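Local coordinates for protein stiv-a81 (Sulfolobus Turreted Icosahedral Virus, PDB 3RKL) that is a small protein of a hyperthermophilic archaeal virus that forms helical bundles and probably self-associates through two different interfaces, at the interface of chains A and B and the interface of chains A and C. Numbering follows the deposited sequence. Chains: chain A/B/C, Stiv-a81.

Contact 1: the interface of chains A and B. Residues chain A 20, 27-28, 31, 35; chain B 45, 48-49.
B:Tyr49, in the loop just past helix 25-46 of chain B (phi -119°, psi -39°), meets A:Asp28, A:Asn31 and A:Ile35, which sit on successive turns of helix 25-46 of chain A and have helical backbones, and A:Phe20 of strand 18-21. The tyrosine illustrates how an amphiphilic side chain can plug into a neighbouring subunit, apolar along its length and polar at its end. Its phenol OH gives a hydrogen bond to the carboxylate OD1 of A:Asp28 at 2.7 Å, meeting that oxygen on its anti side and somewhat out of the carboxylate plane. The same OH accepts the side-chain amide ND2 of A:Asn31 at 3.1 Å, a fairly straight bond that lies almost in the amide plane. The hydroxyl is used as donor and acceptor at once, which should restrict its rotation, and the carboxylate would be expected to polarise it. Below this polar tip, A:Phe20 puts CZ over one face of the ring, near the rim, 3.6 Å from B:Tyr49 CD2. On the opposite face, within chain B, CG of the poorly ordered B:Gln48 also lies near the rim. A:Ile35 approaches the CD1 side of the ring, its own CD1 standing 4.0 Å from B:Tyr49 CD1, while its CG1 touches CB of B:Lys45. At the ring's edge and in its plane, A:Asn31 CB stands 3.9 Å from B:Tyr49 CE1.

Contact 2: the interface of chains A and C. Residues chain A 33, 36-37, 61, 65, 68; chain C 29, 33, 36, 68, 72.
With CG anti to the backbone N (chi1 -179° in both copies), A:Leu68 and C:Leu68 extend from their 55-80 helices until their CD2 methyls meet at 3.8 Å, the two side chains crossing at a slant. A:Val36 holds CG1 anti to its own N (chi1 170°), which aims that methyl at the tip of C:Leu68, CG1 to CD2 4.0 Å. The twin pair, A:Leu68 and C:Val36, repeats this end-to-end meeting, a worked case of two-fold packing in which each leucine touches both its own copy and the partner's valine. The small alanines probably allow the helices to approach: C:Ala33 CB rests 3.8 Å from the backbone O of A:Ala33 and 3.9 Å from CB of A:Tyr37. Farther along the 55-80 helices, C:Thr72 turns its CG2 methyl to A:Leu61, 3.8 Å from CG, and to A:Ala65, whose CB is also 3.8 Å away. The threonine hydroxyl OG1 lies 3.5 Å from A:Ala65 CB and makes a weak hydrogen bond to O of C:Leu68 in its own helix. No nitrogen or oxygen pairs with one across the patch, and the contact rests mainly on the fit of methyl groups. Helices 25-46 and 55-80 of both chains join here as a four-helix bundle, and the site probably serves as the hydrophobic core of a dimer.

Contact 3: the interface of chains A and B. Residues chain A 42, 46, 50, 54, 57; chain B 39, 42, 56-57, 60.
A:Leu42 meets B:Leu39 and B:Leu42 in a leucine-rich helix packing of the kind found in helical bundles, on helix 25-46, part of which is predicted to form a coiled coil. From its CB the chain runs to CG, held anti to the backbone N (chi1 174°), and the work across the interface is left to the two methyls. CD1 lies against the branch point of B:Leu39, 3.9 Å from its CG. CD2 goes between two partners, touching B:Leu39 CD2 at 3.6 Å and B:Leu42 CD2 at 3.7 Å, and the side chain lies nearly perpendicular to both. A second leucine layer comes from the 55-80 helices. There A:Leu57 and B:Leu57 press CD2 on CD2 at 3.5 Å, tighter than ordinary methyl packing, while the other branch of A:Leu57 points CD1 at the CD1 of B:Leu60, tip to tip at 3.9 Å. B:Leu60 also brings its CD2 near the acidic residues of chain A, 4.1 Å from the carboxylate OE2 of A:Glu50. Close by, A:Asp54 OD2 lies 3.0 Å from B:Glu56 OE2, with the carboxylate planes nearly parallel. Both residues are poorly ordered, and the pairing of two acids is doubtful.

Contact 1: the interface of chains A and B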
# COMPACT_ATOMS: atom_id res chain seq x y z
N PHE A 20 -12.22 -15.56 23.33
CA PHE A 20 -11.71 -14.34 22.69
C PHE A 20 -12.67 -13.17 22.91
O PHE A 20 -13.82 -13.23 22.49
CB PHE A 20 -11.51 -14.57 21.20
CG PHE A 20 -10.73 -13.49 20.51
CD1 PHE A 20 -9.35 -13.49 20.54
CD2 PHE A 20 -11.38 -12.49 19.81
CE1 PHE A 20 -8.62 -12.50 19.89
CE2 PHE A 20 -10.67 -11.49 19.16
CZ PHE A 20 -9.28 -11.50 19.21
N GLU A 27 -13.06 -1.62 15.04
CA GLU A 27 -11.60 -1.73 14.96
C GLU A 27 -11.15 -3.18 14.94
O GLU A 27 -10.27 -3.56 14.16
CB GLU A 27 -10.93 -0.99 16.12
CG GLU A 27 -11.01 0.52 16.00
CD GLU A 27 -10.47 1.02 14.68
OE1 GLU A 27 -9.27 0.78 14.41
OE2 GLU A 27 -11.24 1.64 13.91
N ASP A 28 -11.76 -4.00 15.79
CA ASP A 28 -11.44 -5.42 15.87
C ASP A 28 -11.71 -6.15 14.56
O ASP A 28 -10.94 -7.03 14.15
CB ASP A 28 -12.24 -6.09 17.00
CG ASP A 28 -11.79 -5.67 18.40
OD1 ASP A 28 -10.61 -5.29 18.60
OD2 ASP A 28 -12.63 -5.72 19.31
N ASN A 31 -8.89 -5.22 12.19
CA ASN A 31 -7.65 -5.85 12.65
C ASN A 31 -7.62 -7.36 12.42
O ASN A 31 -6.61 -7.92 11.97
CB ASN A 31 -7.42 -5.56 14.13
CG ASN A 31 -7.10 -4.11 14.41
OD1 ASN A 31 -6.73 -3.35 13.52
ND2 ASN A 31 -7.24 -3.71 15.69
N ILE A 35 -5.16 -9.61 10.02
CA ILE A 35 -4.42 -10.76 10.56
C ILE A 35 -4.66 -12.00 9.70
O ILE A 35 -3.73 -12.73 9.36
CB ILE A 35 -4.76 -11.00 12.06
CG1 ILE A 35 -4.10 -9.91 12.91
CG2 ILE A 35 -4.33 -12.40 12.50
CD1 ILE A 35 -4.72 -9.74 14.29
N LYS B 45 1.06 -7.27 14.59
CA LYS B 45 -0.40 -7.16 14.56
C LYS B 45 -1.05 -8.04 15.62
O LYS B 45 -2.02 -7.64 16.27
CB LYS B 45 -0.98 -7.49 13.18
CG LYS B 45 -0.64 -6.48 12.08
CD LYS B 45 -1.09 -5.05 12.39
CE LYS B 45 -0.71 -4.08 11.28
NZ LYS B 45 -0.93 -2.65 11.67
N GLN B 48 -1.45 -7.04 19.59
CA GLN B 48 -2.65 -6.34 20.07
C GLN B 48 -3.65 -7.25 20.81
O GLN B 48 -4.45 -6.77 21.63
CB GLN B 48 -3.34 -5.66 18.89
CG GLN B 48 -4.70 -5.02 19.19
CD GLN B 48 -4.86 -3.62 18.61
OE1 GLN B 48 -4.19 -3.25 17.65
NE2 GLN B 48 -5.76 -2.85 19.20
N TYR B 49 -3.63 -8.54 20.51
CA TYR B 49 -4.61 -9.50 21.03
C TYR B 49 -4.01 -10.61 21.88
O TYR B 49 -4.60 -11.03 22.88
CB TYR B 49 -5.41 -10.10 19.88
CG TYR B 49 -6.23 -9.06 19.17
CD1 TYR B 49 -5.82 -8.54 17.95
CD2 TYR B 49 -7.37 -8.53 19.75
CE1 TYR B 49 -6.54 -7.56 17.31
CE2 TYR B 49 -8.10 -7.55 19.12
CZ TYR B 49 -7.68 -7.07 17.90
OH TYR B 49 -8.40 -6.09 17.26

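Contact 2: the interface of chains A and C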
# COMPACT_ATOMS: atom_id res chain seq x y z
N ALA A 33 -9.40 -9.02 10.16
CA ALA A 33 -9.34 -9.28 8.73
C ALA A 33 -7.90 -9.18 8.22
O ALA A 33 -7.46 -9.98 7.39
CB ALA A 33 -10.27 -8.35 7.92
N VAL A 36 -5.92 -12.27 9.36
CA VAL A 36 -6.25 -13.41 8.53
C VAL A 36 -5.57 -13.30 7.17
O VAL A 36 -4.98 -14.27 6.69
CB VAL A 36 -7.79 -13.56 8.40
CG1 VAL A 36 -8.17 -14.59 7.36
CG2 VAL A 36 -8.40 -13.93 9.77
N TYR A 37 -5.64 -12.13 6.54
CA TYR A 37 -4.98 -11.91 5.26
C TYR A 37 -3.47 -12.17 5.37
O TYR A 37 -2.87 -12.87 4.54
CB TYR A 37 -5.22 -10.49 4.76
CG TYR A 37 -4.54 -10.23 3.44
CD1 TYR A 37 -5.16 -10.54 2.25
CD2 TYR A 37 -3.25 -9.73 3.40
CE1 TYR A 37 -4.53 -10.33 1.04
CE2 TYR A 37 -2.61 -9.52 2.18
CZ TYR A 37 -3.26 -9.82 1.01
OH TYR A 37 -2.64 -9.62 -0.20
N LEU A 61 -4.73 -19.24 11.56
CA LEU A 61 -5.53 -18.71 10.46
C LEU A 61 -7.01 -18.98 10.67
O LEU A 61 -7.85 -18.08 10.55
CB LEU A 61 -5.04 -19.29 9.13
CG LEU A 61 -5.83 -18.90 7.88
CD1 LEU A 61 -5.86 -17.38 7.71
CD2 LEU A 61 -5.26 -19.56 6.65
N ALA A 65 -10.07 -16.32 11.81
CA ALA A 65 -11.22 -16.24 10.91
C ALA A 65 -12.53 -16.51 11.67
O ALA A 65 -13.56 -15.90 11.40
CB ALA A 65 -11.06 -17.21 9.74
N LEU A 68 -13.34 -13.42 13.70
CA LEU A 68 -13.85 -12.44 12.76
C LEU A 68 -15.31 -12.70 12.39
O LEU A 68 -16.13 -11.77 12.36
CB LEU A 68 -12.96 -12.44 11.52
CG LEU A 68 -13.25 -11.49 10.39
CD1 LEU A 68 -13.39 -10.02 10.89
CD2 LEU A 68 -12.14 -11.65 9.35
N ILE C 29 -9.17 -17.50 0.32
CA ILE C 29 -8.99 -16.99 1.68
C ILE C 29 -8.43 -15.55 1.64
O ILE C 29 -8.95 -14.68 2.34
CB ILE C 29 -8.10 -17.94 2.52
CG1 ILE C 29 -8.89 -19.22 2.84
CG2 ILE C 29 -7.65 -17.26 3.80
CD1 ILE C 29 -8.03 -20.38 3.34
N ALA C 33 -10.68 -12.28 2.83
CA ALA C 33 -10.20 -11.42 3.90
C ALA C 33 -10.16 -9.96 3.46
O ALA C 33 -10.49 -9.05 4.22
CB ALA C 33 -8.80 -11.87 4.42
N VAL C 36 -13.73 -8.56 3.35
CA VAL C 36 -14.20 -8.26 4.69
C VAL C 36 -13.56 -6.97 5.20
O VAL C 36 -14.24 -6.11 5.74
CB VAL C 36 -13.92 -9.45 5.64
CG1 VAL C 36 -14.17 -9.09 7.10
CG2 VAL C 36 -14.80 -10.67 5.23
N LEU C 68 -15.32 -16.96 4.83
CA LEU C 68 -13.91 -16.99 5.19
C LEU C 68 -13.63 -17.98 6.33
O LEU C 68 -12.67 -18.76 6.26
CB LEU C 68 -13.48 -15.58 5.57
CG LEU C 68 -12.04 -15.32 5.97
CD1 LEU C 68 -11.05 -15.88 4.91
CD2 LEU C 68 -11.89 -13.82 6.19
N THR C 72 -11.25 -21.28 5.75
CA THR C 72 -10.09 -21.62 6.57
C THR C 72 -10.23 -22.99 7.25
O THR C 72 -9.25 -23.66 7.49
CB THR C 72 -9.78 -20.55 7.63
OG1 THR C 72 -10.87 -20.45 8.54
CG2 THR C 72 -9.49 -19.20 6.96

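Contact 3: the interface of chains A and B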
# COMPACT_ATOMS: atom_id res chain seq x y z
N LEU A 42 1.41 -15.31 4.39
CA LEU A 42 2.63 -15.89 4.95
C LEU A 42 2.71 -17.39 4.63
O LEU A 42 3.76 -17.89 4.28
CB LEU A 42 2.66 -15.68 6.46
CG LEU A 42 3.82 -16.36 7.20
CD1 LEU A 42 5.19 -15.86 6.71
CD2 LEU A 42 3.66 -16.12 8.69
N LEU A 46 5.71 -19.09 2.55
CA LEU A 46 6.50 -20.17 3.16
C LEU A 46 6.41 -21.44 2.32
O LEU A 46 7.36 -22.23 2.27
CB LEU A 46 6.05 -20.46 4.59
CG LEU A 46 6.46 -19.44 5.64
CD1 LEU A 46 5.74 -19.73 6.95
CD2 LEU A 46 7.97 -19.46 5.84
N GLU A 50 8.86 -24.62 1.91
CA GLU A 50 8.53 -25.68 2.85
C GLU A 50 7.52 -26.65 2.27
O GLU A 50 6.44 -26.25 1.87
CB GLU A 50 7.96 -25.07 4.13
CG GLU A 50 8.89 -24.05 4.76
CD GLU A 50 8.60 -23.80 6.23
OE1 GLU A 50 7.57 -24.30 6.73
OE2 GLU A 50 9.41 -23.12 6.88
N ASP A 54 4.13 -25.18 8.98
CA ASP A 54 3.73 -25.54 10.35
C ASP A 54 2.21 -25.48 10.55
O ASP A 54 1.56 -24.48 10.21
CB ASP A 54 4.40 -24.63 11.38
CG ASP A 54 5.86 -24.99 11.62
OD1 ASP A 54 6.29 -26.11 11.28
OD2 ASP A 54 6.58 -24.12 12.16
N LEU A 57 0.38 -22.43 12.03
CA LEU A 57 -0.04 -21.31 11.18
C LEU A 57 -1.45 -21.51 10.61
O LEU A 57 -2.24 -20.56 10.59
CB LEU A 57 0.96 -21.03 10.05
CG LEU A 57 2.32 -20.46 10.48
CD1 LEU A 57 3.17 -20.17 9.26
CD2 LEU A 57 2.16 -19.19 11.31
N LEU B 39 6.69 -12.06 8.72
CA LEU B 39 6.69 -12.63 10.08
C LEU B 39 6.69 -11.52 11.12
O LEU B 39 5.87 -11.52 12.04
CB LEU B 39 7.85 -13.59 10.28
CG LEU B 39 7.68 -14.95 9.61
CD1 LEU B 39 9.07 -15.61 9.38
CD2 LEU B 39 6.77 -15.85 10.41
N LEU B 42 3.31 -9.63 11.12
CA LEU B 42 2.27 -10.46 11.73
C LEU B 42 2.38 -10.48 13.24
O LEU B 42 1.38 -10.31 13.96
CB LEU B 42 2.31 -11.89 11.19
CG LEU B 42 1.23 -12.85 11.70
CD1 LEU B 42 -0.18 -12.33 11.46
CD2 LEU B 42 1.45 -14.23 11.04
N GLU B 56 6.30 -19.93 18.19
CA GLU B 56 6.36 -20.47 16.82
C GLU B 56 6.75 -19.41 15.77
O GLU B 56 7.62 -19.66 14.91
CB GLU B 56 4.99 -21.05 16.44
CG GLU B 56 4.90 -21.68 15.05
CD GLU B 56 5.60 -23.02 14.96
OE1 GLU B 56 6.83 -23.08 15.20
OE2 GLU B 56 4.93 -24.03 14.65
N LEU B 57 6.11 -18.26 15.85
CA LEU B 57 6.36 -17.17 14.89
C LEU B 57 7.78 -16.61 15.09
O LEU B 57 8.47 -16.36 14.13
CB LEU B 57 5.30 -16.06 15.01
CG LEU B 57 3.92 -16.35 14.42
CD1 LEU B 57 3.00 -15.13 14.57
CD2 LEU B 57 4.02 -16.75 12.95
N LEU B 60 10.26 -19.13 13.66
CA LEU B 60 10.31 -19.02 12.21
C LEU B 60 11.07 -17.78 11.81
O LEU B 60 11.88 -17.82 10.88
CB LEU B 60 8.89 -18.95 11.58
CG LEU B 60 8.12 -20.25 11.42
CD1 LEU B 60 6.66 -19.98 11.04
CD2 LEU B 60 8.80 -21.14 10.40

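Helix 25-46 of chain A takes part in all three contacts, and helix 55-80 in contacts 2 and 3. Contacts 1 and 3 belong to the same A-B interface, their C-alpha centres about 18 Å apart, whereas contact 2 joins A to C, about 12 Å from contact 1 and 16 Å from contact 3. A:Asn31 and A:Ile35 face B, while A:Ala33 and A:Val36 face C, so the helix presents separate faces to its two partners. Using two distinct two-fold interfaces could allow one chain to bridge two neighbours in the deposited assembly of eight copies, though that assembly may not be the biological form.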